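Local coordinates for protein ethyl acetate hydrolase (Pseudomonas veronii, PDB 5EFZ) that hydrolyses ethyl acetate to ethanol and acetate, a step in the breakdown of short-chain methyl ketones such as 2-butanone, at residues 62-74 and 257-270. Residues are numbered along the deposited sequence; the frame is centred on the assembly and turned at random.
Sequences ILVPTWYSGTSKA and YFAPMDPNNLLTMA. With ACT (acetate ion), chain O; EDO (1,2-ethanediol), chain L.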
loop_
_atom_site.group_PDB
_atom_site.type_symbol
_atom_site.label_atom_id
_atom_site.label_comp_id
_atom_site.label_asym_id
_atom_site.label_seq_id
_atom_site.Cartn_x
_atom_site.Cartn_y
_atom_site.Cartn_z
ATOM N N ILE A 62 -29.219 3.398 18.380
ATOM C CA ILE A 62 -28.219 3.137 17.332
ATOM C C ILE A 62 -26.893 2.822 18.030
ATOM O O ILE A 62 -26.455 3.576 18.892
ATOM C CB ILE A 62 -28.030 4.340 16.386
ATOM C CG1 ILE A 62 -29.339 4.665 15.651
ATOM C CG2 ILE A 62 -26.838 4.069 15.366
ATOM C CD1 ILE A 62 -29.258 5.901 14.770
ATOM N N LEU A 63 -26.277 1.702 17.673
ATOM C CA LEU A 63 -25.003 1.321 18.314
ATOM C C LEU A 63 -23.876 1.676 17.373
ATOM O O LEU A 63 -23.947 1.354 16.201
ATOM C CB LEU A 63 -24.957 -0.161 18.623
ATOM C CG LEU A 63 -23.608 -0.696 19.142
ATOM C CD1 LEU A 63 -23.420 -0.259 20.570
ATOM C CD2 LEU A 63 -23.642 -2.212 19.074
ATOM N N VAL A 64 -22.848 2.346 17.901
ATOM C CA VAL A 64 -21.700 2.763 17.106
ATOM C C VAL A 64 -20.434 2.198 17.766
ATOM O O VAL A 64 -19.980 2.731 18.782
ATOM C CB VAL A 64 -21.608 4.292 17.021
ATOM C CG1 VAL A 64 -20.454 4.698 16.094
ATOM C CG2 VAL A 64 -22.954 4.874 16.457
ATOM N N PRO A 65 -19.885 1.097 17.218
ATOM C CA PRO A 65 -18.582 0.590 17.701
ATOM C C PRO A 65 -17.449 1.482 17.234
ATOM O O PRO A 65 -17.637 2.286 16.335
ATOM C CB PRO A 65 -18.448 -0.803 17.044
ATOM C CG PRO A 65 -19.861 -1.135 16.531
ATOM C CD PRO A 65 -20.446 0.229 16.163
ATOM N N THR A 66 -16.279 1.370 17.856
ATOM C CA THR A 66 -15.159 2.248 17.489
ATOM C C THR A 66 -14.137 1.462 16.668
ATOM O O THR A 66 -14.163 0.208 16.624
ATOM C CB THR A 66 -14.485 2.855 18.756
ATOM O OG1 THR A 66 -13.959 1.791 19.545
ATOM C CG2 THR A 66 -15.539 3.626 19.647
ATOM N N TRP A 67 -13.246 2.194 16.006
ATOM C CA TRP A 67 -12.348 1.583 15.048
ATOM C C TRP A 67 -10.938 1.480 15.615
ATOM O O TRP A 67 -10.688 1.819 16.776
ATOM C CB TRP A 67 -12.340 2.377 13.729
ATOM C CG TRP A 67 -12.072 3.857 13.866
ATOM C CD1 TRP A 67 -11.039 4.465 14.547
ATOM C CD2 TRP A 67 -12.831 4.917 13.256
ATOM N NE1 TRP A 67 -11.126 5.843 14.413
ATOM C CE2 TRP A 67 -12.219 6.144 13.635
ATOM C CE3 TRP A 67 -13.971 4.947 12.441
ATOM C CZ2 TRP A 67 -12.712 7.386 13.207
ATOM C CZ3 TRP A 67 -14.470 6.183 12.027
ATOM C CH2 TRP A 67 -13.838 7.385 12.409
ATOM N N TYR A 68 -10.026 0.988 14.785
ATOM C CA TYR A 68 -8.641 0.783 15.206
ATOM C C TYR A 68 -7.995 2.095 15.661
ATOM O O TYR A 68 -8.016 3.047 14.910
ATOM C CB TYR A 68 -7.818 0.186 14.057
ATOM C CG TYR A 68 -6.336 0.101 14.417
ATOM C CD1 TYR A 68 -5.836 -0.973 15.158
ATOM C CD2 TYR A 68 -5.441 1.099 14.011
ATOM C CE1 TYR A 68 -4.475 -1.048 15.500
ATOM C CE2 TYR A 68 -4.066 1.031 14.353
ATOM C CZ TYR A 68 -3.610 -0.043 15.088
ATOM O OH TYR A 68 -2.279 -0.087 15.417
ATOM N N SER A 69 -7.409 2.105 16.875
ATOM C CA SER A 69 -6.717 3.257 17.470
ATOM C C SER A 69 -7.682 4.372 17.901
ATOM O O SER A 69 -7.263 5.383 18.455
ATOM C CB SER A 69 -5.622 3.838 16.534
ATOM O OG SER A 69 -6.184 4.634 15.498
ATOM N N GLY A 70 -8.973 4.150 17.707
ATOM C CA GLY A 70 -9.957 5.195 17.909
ATOM C C GLY A 70 -10.710 5.083 19.223
ATOM O O GLY A 70 -10.619 4.078 19.960
ATOM N N THR A 71 -11.440 6.143 19.543
ATOM C CA THR A 71 -12.282 6.155 20.722
ATOM C C THR A 71 -13.642 6.712 20.355
ATOM O O THR A 71 -13.885 7.143 19.216
ATOM C CB THR A 71 -11.708 7.015 21.872
ATOM O OG1 THR A 71 -11.754 8.399 21.477
ATOM C CG2 THR A 71 -10.238 6.595 22.249
ATOM N N SER A 72 -14.537 6.691 21.327
ATOM C CA SER A 72 -15.879 7.219 21.107
ATOM C C SER A 72 -15.842 8.710 20.716
ATOM O O SER A 72 -16.747 9.191 20.034
ATOM C CB SER A 72 -16.746 7.014 22.369
ATOM O OG SER A 72 -16.020 7.335 23.556
ATOM N N LYS A 73 -14.811 9.432 21.160
ATOM C CA LYS A 73 -14.710 10.860 20.890
ATOM C C LYS A 73 -14.700 11.129 19.390
ATOM O O LYS A 73 -15.374 12.054 18.912
ATOM C CB LYS A 73 -13.448 11.467 21.504
ATOM C CG LYS A 73 -13.521 12.980 21.606
ATOM C CD LYS A 73 -14.775 13.298 22.412
ATOM C CE LYS A 73 -14.997 14.772 22.640
ATOM N NZ LYS A 73 -16.217 14.962 23.480
ATOM N N ALA A 74 -13.935 10.319 18.661
ATOM C CA ALA A 74 -13.869 10.462 17.206
ATOM C C ALA A 74 -15.226 10.243 16.536
ATOM O O ALA A 74 -15.566 10.990 15.628
ATOM C CB ALA A 74 -12.848 9.499 16.602
ATOM N N TYR A 257 -0.694 11.961 15.382
ATOM C CA TYR A 257 -1.888 11.176 15.742
ATOM C C TYR A 257 -1.496 9.963 16.600
ATOM O O TYR A 257 -2.110 9.698 17.637
ATOM C CB TYR A 257 -2.646 10.715 14.473
ATOM C CG TYR A 257 -3.811 9.776 14.783
ATOM C CD1 TYR A 257 -3.692 8.420 14.596
ATOM C CD2 TYR A 257 -5.011 10.274 15.279
ATOM C CE1 TYR A 257 -4.742 7.549 14.930
ATOM C CE2 TYR A 257 -6.067 9.417 15.605
ATOM C CZ TYR A 257 -5.914 8.066 15.413
ATOM O OH TYR A 257 -6.946 7.204 15.719
ATOM N N PHE A 258 -0.478 9.233 16.170
ATOM C CA PHE A 258 -0.089 8.005 16.865
ATOM C C PHE A 258 0.862 8.240 18.034
ATOM O O PHE A 258 0.974 7.374 18.890
ATOM C CB PHE A 258 0.564 7.000 15.898
ATOM C CG PHE A 258 -0.429 6.322 14.979
ATOM C CD1 PHE A 258 -1.311 5.370 15.489
ATOM C CD2 PHE A 258 -0.508 6.658 13.630
ATOM C CE1 PHE A 258 -2.254 4.742 14.651
ATOM C CE2 PHE A 258 -1.439 6.024 12.774
ATOM C CZ PHE A 258 -2.324 5.090 13.307
ATOM N N ALA A 259 1.554 9.376 18.060
ATOM C CA ALA A 259 2.601 9.616 19.078
ATOM C C ALA A 259 2.192 9.355 20.546
ATOM O O ALA A 259 2.993 8.826 21.310
ATOM C CB ALA A 259 3.140 11.071 18.965
ATOM N N PRO A 260 0.988 9.775 20.964
ATOM C CA PRO A 260 0.731 9.605 22.406
ATOM C C PRO A 260 0.087 8.269 22.772
ATOM O O PRO A 260 -0.302 8.100 23.947
ATOM C CB PRO A 260 -0.243 10.748 22.713
ATOM C CG PRO A 260 -1.078 10.810 21.442
ATOM C CD PRO A 260 -0.098 10.544 20.307
ATOM N N MET A 261 -0.043 7.356 21.806
ATOM C CA MET A 261 -0.853 6.148 22.008
ATOM C C MET A 261 -0.028 5.025 22.618
ATOM O O MET A 261 1.195 5.065 22.597
ATOM C CB MET A 261 -1.483 5.689 20.695
ATOM C CG MET A 261 -2.459 6.748 20.116
ATOM S SD MET A 261 -3.384 6.056 18.752
ATOM C CE MET A 261 -4.503 7.421 18.372
ATOM N N ASP A 262 -0.712 4.035 23.187
ATOM C CA ASP A 262 -0.012 2.974 23.902
ATOM C C ASP A 262 0.269 1.783 22.980
ATOM O O ASP A 262 -0.653 1.216 22.421
ATOM C CB ASP A 262 -0.843 2.496 25.086
ATOM C CG ASP A 262 -0.134 1.402 25.864
ATOM O OD1 ASP A 262 0.937 1.715 26.451
ATOM O OD2 ASP A 262 -0.659 0.255 25.896
ATOM N N PRO A 263 1.540 1.395 22.833
ATOM C CA PRO A 263 1.875 0.285 21.927
ATOM C C PRO A 263 1.122 -1.017 22.261
ATOM O O PRO A 263 0.611 -1.648 21.328
ATOM C CB PRO A 263 3.395 0.110 22.135
ATOM C CG PRO A 263 3.892 1.478 22.504
ATOM C CD PRO A 263 2.740 2.123 23.303
ATOM N N ASN A 264 1.017 -1.393 23.540
ATOM C CA ASN A 264 0.305 -2.637 23.862
ATOM C C ASN A 264 -1.166 -2.555 23.431
ATOM O O ASN A 264 -1.706 -3.515 22.865
ATOM C CB ASN A 264 0.390 -2.974 25.344
ATOM C CG ASN A 264 1.779 -3.475 25.737
ATOM O OD1 ASN A 264 2.478 -4.101 24.928
ATOM N ND2 ASN A 264 2.193 -3.156 26.943
ATOM N N ASN A 265 -1.825 -1.429 23.685
ATOM C CA ASN A 265 -3.222 -1.295 23.194
ATOM C C ASN A 265 -3.359 -1.388 21.658
ATOM O O ASN A 265 -4.296 -2.020 21.115
ATOM C CB ASN A 265 -3.837 0.029 23.664
ATOM C CG ASN A 265 -4.055 0.085 25.156
ATOM O OD1 ASN A 265 -3.996 -0.940 25.875
ATOM N ND2 ASN A 265 -4.278 1.308 25.660
ATOM N N LEU A 266 -2.457 -0.753 20.924
ATOM C CA LEU A 266 -2.507 -0.850 19.471
ATOM C C LEU A 266 -2.353 -2.318 19.013
ATOM O O LEU A 266 -3.037 -2.760 18.073
ATOM C CB LEU A 266 -1.409 0.029 18.822
ATOM C CG LEU A 266 -1.592 1.533 19.052
ATOM C CD1 LEU A 266 -0.428 2.311 18.416
ATOM C CD2 LEU A 266 -2.918 2.000 18.437
ATOM N N LEU A 267 -1.469 -3.064 19.663
ATOM C CA LEU A 267 -1.250 -4.473 19.288
ATOM C C LEU A 267 -2.497 -5.317 19.606
ATOM O O LEU A 267 -2.844 -6.241 18.855
ATOM C CB LEU A 267 -0.018 -5.047 20.014
ATOM C CG LEU A 267 1.335 -4.399 19.654
ATOM C CD1 LEU A 267 2.467 -5.160 20.370
ATOM C CD2 LEU A 267 1.584 -4.377 18.167
ATOM N N THR A 268 -3.190 -4.995 20.698
ATOM C CA THR A 268 -4.442 -5.703 21.010
ATOM C C THR A 268 -5.465 -5.491 19.894
ATOM O O THR A 268 -6.117 -6.434 19.449
ATOM C CB THR A 268 -5.047 -5.234 22.364
ATOM O OG1 THR A 268 -4.089 -5.480 23.402
ATOM C CG2 THR A 268 -6.319 -5.985 22.723
ATOM N N MET A 269 -5.611 -4.245 19.458
ATOM C CA MET A 269 -6.603 -3.944 18.431
ATOM C C MET A 269 -6.159 -4.510 17.094
ATOM O O MET A 269 -6.972 -5.015 16.342
ATOM C CB MET A 269 -6.849 -2.428 18.367
ATOM C CG MET A 269 -7.674 -1.916 19.602
ATOM S SD MET A 269 -7.876 -0.106 19.551
ATOM C CE MET A 269 -6.239 0.445 20.075
ATOM N N ALA A 270 -4.858 -4.438 16.801
ATOM C CA ALA A 270 -4.328 -5.024 15.582
ATOM C C ALA A 270 -4.548 -6.554 15.500
ATOM O O ALA A 270 -4.931 -7.075 14.436
ATOM C CB ALA A 270 -2.797 -4.685 15.447
HETATM C C ACT O . -9.550 1.380 11.305
HETATM O O ACT O . -9.157 0.988 10.169
HETATM O OXT ACT O . -10.222 0.556 12.013
HETATM C CH3 ACT O . -9.252 2.767 11.763
HETATM C C1 EDO L . -1.014 -6.607 24.969
HETATM O O1 EDO L . -1.040 -6.496 23.523
HETATM C C2 EDO L . -0.989 -8.050 25.504
HETATM O O2 EDO L . -1.415 -9.079 24.588
HETATM O O HOH W 1 -9.606 8.031 15.675
#
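Tyr68 and Ser69, at the centre of the type II turn Trp67-Gly70, meet helix 263-274 and residues Tyr257 and Phe258. With CG anti to the backbone N (chi1 174°), the Tyr68 ring turns an edge to helix 263-274: Leu266 O, 3.4 Å from CE1, and Ala270 N lie near its plane, while CD1 rests 3.7 Å from Met269 CB. Phe258 crosses the phenol at about a right angle, CE1 lying 4.1 Å from Tyr68 CE2. Cutting Tyr68 back to an alanine is likely to open a gap between Leu266, Met269 and Phe258, leaving Phe258 CE1 without the phenol beside it. The CB of Ser69 is directed toward 257-270 and packs 3.8 Å from Leu266 CD2; its OG lies 2.7 Å from Tyr257 OH, at the edge of that ring. Met269, bent at chi3, brings SD to a weak N-H...S bond from Ser69 N (3.5 Å, 154°). A water joins Tyr257 OH to Trp67 NE1. Tyr68 N donates to OXT of an acetate (2.8 Å, 161°), probably from the crystallisation liquor, which Met152 N, Ser151 OG (probable nucleophile) and His334 NE2 (probable catalytic histidine) also bind. Two backbone amides, Tyr68 N and Met152 N, thus grip the ion, consistent with the oxyanion-hole loop after strand 61-65 in alpha/beta hydrolases.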